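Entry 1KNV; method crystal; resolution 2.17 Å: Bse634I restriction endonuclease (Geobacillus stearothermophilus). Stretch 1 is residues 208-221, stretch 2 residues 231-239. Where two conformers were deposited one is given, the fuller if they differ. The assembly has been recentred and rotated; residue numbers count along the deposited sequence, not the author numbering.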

# COMPACT_ATOMS: atom_id res chain seq x y z
N GLN B 208 6.05 26.90 0.65
CA GLN B 208 5.61 26.64 -0.72
C GLN B 208 6.45 25.53 -1.34
O GLN B 208 5.93 24.72 -2.10
CB GLN B 208 5.73 27.89 -1.57
CG GLN B 208 4.82 28.99 -1.11
CD GLN B 208 5.13 30.30 -1.79
OE1 GLN B 208 4.54 31.33 -1.47
NE2 GLN B 208 6.06 30.28 -2.73
N LEU B 209 7.74 25.50 -1.04
CA LEU B 209 8.60 24.46 -1.59
C LEU B 209 8.16 23.13 -1.01
O LEU B 209 7.98 22.17 -1.73
CB LEU B 209 10.06 24.70 -1.22
CG LEU B 209 10.70 25.89 -1.93
CD1 LEU B 209 12.12 26.07 -1.46
CD2 LEU B 209 10.66 25.64 -3.43
N VAL B 210 7.99 23.10 0.31
CA VAL B 210 7.59 21.88 0.99
C VAL B 210 6.27 21.30 0.48
O VAL B 210 6.17 20.12 0.20
CB VAL B 210 7.49 22.11 2.53
CG1 VAL B 210 6.88 20.91 3.19
CG2 VAL B 210 8.88 22.36 3.11
N HIS B 211 5.25 22.15 0.35
CA HIS B 211 3.96 21.66 -0.10
C HIS B 211 3.99 21.22 -1.55
O HIS B 211 3.41 20.19 -1.90
CB HIS B 211 2.88 22.72 0.08
CG HIS B 211 1.52 22.24 -0.29
ND1 HIS B 211 0.93 21.15 0.31
CD2 HIS B 211 0.65 22.66 -1.25
CE1 HIS B 211 -0.24 20.92 -0.27
NE2 HIS B 211 -0.43 21.82 -1.21
N GLU B 212 4.65 22.00 -2.38
CA GLU B 212 4.74 21.68 -3.80
C GLU B 212 5.46 20.34 -3.99
O GLU B 212 5.06 19.53 -4.83
CB GLU B 212 5.45 22.81 -4.55
CG GLU B 212 5.74 22.49 -6.00
CD GLU B 212 5.91 23.72 -6.87
OE1 GLU B 212 4.88 24.26 -7.34
OE2 GLU B 212 7.06 24.15 -7.09
N GLY B 213 6.50 20.10 -3.21
CA GLY B 213 7.21 18.84 -3.31
C GLY B 213 6.31 17.68 -2.95
O GLY B 213 6.35 16.63 -3.58
N ASN B 214 5.48 17.85 -1.93
CA ASN B 214 4.56 16.80 -1.51
C ASN B 214 3.50 16.53 -2.56
O ASN B 214 3.18 15.37 -2.83
CB ASN B 214 3.87 17.16 -0.20
CG ASN B 214 4.66 16.71 0.99
OD1 ASN B 214 4.82 15.51 1.21
ND2 ASN B 214 5.18 17.66 1.77
N ILE B 215 2.97 17.61 -3.14
CA ILE B 215 1.93 17.52 -4.18
C ILE B 215 2.42 16.82 -5.44
O ILE B 215 1.76 15.89 -5.94
CB ILE B 215 1.41 18.93 -4.57
CG1 ILE B 215 0.52 19.48 -3.45
CG2 ILE B 215 0.59 18.87 -5.85
CD1 ILE B 215 -0.78 18.70 -3.30
N LEU B 216 3.56 17.25 -5.95
CA LEU B 216 4.11 16.66 -7.16
C LEU B 216 4.65 15.24 -6.97
O LEU B 216 4.39 14.36 -7.78
CB LEU B 216 5.19 17.57 -7.73
CG LEU B 216 4.68 18.94 -8.19
CD1 LEU B 216 5.84 19.82 -8.60
CD2 LEU B 216 3.70 18.76 -9.36
N LYS B 217 5.41 15.02 -5.90
CA LYS B 217 5.95 13.69 -5.66
C LYS B 217 4.86 12.64 -5.41
O LYS B 217 4.97 11.51 -5.86
CB LYS B 217 6.92 13.70 -4.47
CG LYS B 217 8.28 14.27 -4.81
CD LYS B 217 9.25 13.97 -3.67
CE LYS B 217 10.66 14.28 -4.08
NZ LYS B 217 11.62 13.70 -3.12
N SER B 218 3.81 13.01 -4.69
CA SER B 218 2.75 12.05 -4.44
C SER B 218 2.02 11.75 -5.75
O SER B 218 1.59 10.61 -5.99
CB SER B 218 1.79 12.58 -3.38
OG SER B 218 1.15 13.77 -3.80
N LEU B 219 1.90 12.76 -6.61
CA LEU B 219 1.24 12.59 -7.89
C LEU B 219 2.01 11.55 -8.71
O LEU B 219 1.42 10.66 -9.33
CB LEU B 219 1.20 13.91 -8.66
CG LEU B 219 0.45 13.93 -10.00
CD1 LEU B 219 -1.05 13.86 -9.74
CD2 LEU B 219 0.77 15.20 -10.77
N PHE B 220 3.34 11.67 -8.68
CA PHE B 220 4.22 10.76 -9.40
C PHE B 220 4.15 9.37 -8.79
O PHE B 220 4.18 8.37 -9.50
CB PHE B 220 5.66 11.28 -9.35
CG PHE B 220 6.58 10.64 -10.36
CD1 PHE B 220 6.59 11.05 -11.69
CD2 PHE B 220 7.47 9.63 -9.97
CE1 PHE B 220 7.46 10.48 -12.62
CE2 PHE B 220 8.34 9.05 -10.89
CZ PHE B 220 8.34 9.47 -12.22
N ALA B 221 4.05 9.31 -7.47
CA ALA B 221 3.99 8.04 -6.76
C ALA B 221 2.69 7.33 -7.18
O ALA B 221 2.64 6.10 -7.29
CB ALA B 221 3.99 8.28 -5.26
N LYS B 231 10.77 1.54 -10.60
CA LYS B 231 12.03 2.21 -10.88
C LYS B 231 11.93 3.66 -11.36
O LYS B 231 12.94 4.35 -11.45
CB LYS B 231 12.80 1.40 -11.91
CG LYS B 231 12.90 -0.08 -11.56
CD LYS B 231 13.63 -0.29 -10.24
CE LYS B 231 13.75 -1.77 -9.91
NZ LYS B 231 14.60 -1.98 -8.72
N ALA B 232 10.72 4.12 -11.66
CA ALA B 232 10.55 5.48 -12.15
C ALA B 232 10.90 6.38 -10.97
O ALA B 232 10.56 6.07 -9.83
CB ALA B 232 9.12 5.71 -12.58
N GLU B 233 11.60 7.48 -11.24
CA GLU B 233 12.01 8.42 -10.20
C GLU B 233 11.70 9.86 -10.53
O GLU B 233 11.90 10.30 -11.66
CB GLU B 233 13.51 8.33 -9.96
CG GLU B 233 13.98 7.26 -9.01
CD GLU B 233 15.46 7.41 -8.72
OE1 GLU B 233 16.28 7.14 -9.63
OE2 GLU B 233 15.79 7.81 -7.58
N PHE B 234 11.23 10.61 -9.54
CA PHE B 234 10.98 12.02 -9.74
C PHE B 234 11.47 12.75 -8.50
O PHE B 234 11.01 12.48 -7.40
CB PHE B 234 9.51 12.32 -9.92
CG PHE B 234 9.22 13.79 -10.05
CD1 PHE B 234 9.55 14.47 -11.21
CD2 PHE B 234 8.65 14.49 -8.99
CE1 PHE B 234 9.33 15.83 -11.31
CE2 PHE B 234 8.42 15.85 -9.09
CZ PHE B 234 8.76 16.53 -10.25
N LYS B 235 12.40 13.68 -8.70
CA LYS B 235 12.96 14.46 -7.60
C LYS B 235 12.48 15.90 -7.69
O LYS B 235 12.31 16.44 -8.78
CB LYS B 235 14.48 14.44 -7.67
CG LYS B 235 15.10 13.08 -7.57
CD LYS B 235 15.27 12.66 -6.13
CE LYS B 235 16.02 11.34 -6.03
NZ LYS B 235 15.22 10.22 -6.59
N TYR B 236 12.28 16.53 -6.55
CA TYR B 236 11.85 17.91 -6.52
C TYR B 236 12.86 18.72 -5.73
O TYR B 236 13.27 18.31 -4.64
CB TYR B 236 10.46 18.03 -5.91
CG TYR B 236 9.97 19.45 -5.84
CD1 TYR B 236 10.06 20.17 -4.65
CD2 TYR B 236 9.46 20.09 -6.97
CE1 TYR B 236 9.66 21.51 -4.59
CE2 TYR B 236 9.06 21.42 -6.92
CZ TYR B 236 9.17 22.13 -5.73
OH TYR B 236 8.79 23.46 -5.67
N TYR B 237 13.26 19.86 -6.27
CA TYR B 237 14.25 20.72 -5.63
C TYR B 237 13.81 22.16 -5.42
O TYR B 237 12.88 22.66 -6.05
CB TYR B 237 15.53 20.76 -6.47
CG TYR B 237 16.16 19.42 -6.72
CD1 TYR B 237 17.05 18.87 -5.81
CD2 TYR B 237 15.84 18.69 -7.86
CE1 TYR B 237 17.62 17.62 -6.03
CE2 TYR B 237 16.40 17.44 -8.09
CZ TYR B 237 17.29 16.91 -7.18
OH TYR B 237 17.86 15.69 -7.42
N GLY B 238 14.52 22.83 -4.52
CA GLY B 238 14.25 24.23 -4.25
C GLY B 238 15.54 24.98 -4.53
O GLY B 238 16.63 24.44 -4.37
N ALA B 239 15.41 26.22 -4.99
CA ALA B 239 16.57 27.08 -5.27
C ALA B 239 16.21 28.47 -4.75
O ALA B 239 15.23 29.07 -5.18
CB ALA B 239 16.84 27.14 -6.76

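Helix 208-221 of Bse634I restriction endonuclease packs alongside strand 235-239 and the loop before it, running nearly antiparallel (164° between N-to-C directions) with the axes 8.6 Å apart at their closest. Register advances about four helix residues for every two of the other stretch: Leu 209 CA lies 6.2 Å from Gly 238 CA, Gly 213 CA 5.7 Å from Tyr 236 CA, and Lys 217 CA 6.7 Å from Phe 234 CA. One helical turn thus matches one two-residue repeat, and Ala 232, Phe 234 and Tyr 236 all direct CB toward the helix; 595 Å² is buried in total.

Two glycines leave room for side chains from the other stretch. Gly 213, lacking a side chain, lets the Tyr 236 ring rest against the helix, with Gly 213 CA 3.4 Å from Tyr 236 CD1 and Gly 213 N over one ring face. At Gly 238, a CB would point toward the helix and clash with Leu 209 CD1; without it, Leu 209 CD2 sits 3.9 Å from Gly 238 CA.

A single hydrogen bond joins the stretches: Tyr 236 OH donates to Glu 212 OE2 across a very short 2.3 Å, tying the tip of the buried ring to a carboxylate.

The remaining contacts are largely apolar. Phe 234 CB stands over the face of the Phe 220 ring, 3.4 Å from its centroid, a CH-pi contact; the two rings meet obliquely, planes at 33°. Ala 232 CB packs 3.8 Å from Phe 220 CE2. Leu 216 bridges two aromatics, its CB 3.9 Å from Phe 234 CE2 and its CD1 4.0 Å from Tyr 236 CE2. The Lys 217 chain is extended and reaches over the backbone, Lys 217 CE 3.7 Å from Tyr 236 N, while its amine is satisfied elsewhere in the structure.

Glu 233 and Lys 235, whose CA-to-CB bonds point away from the helix, join in a salt bridge, Lys 235 NZ to Glu 233 OE2 2.7 Å.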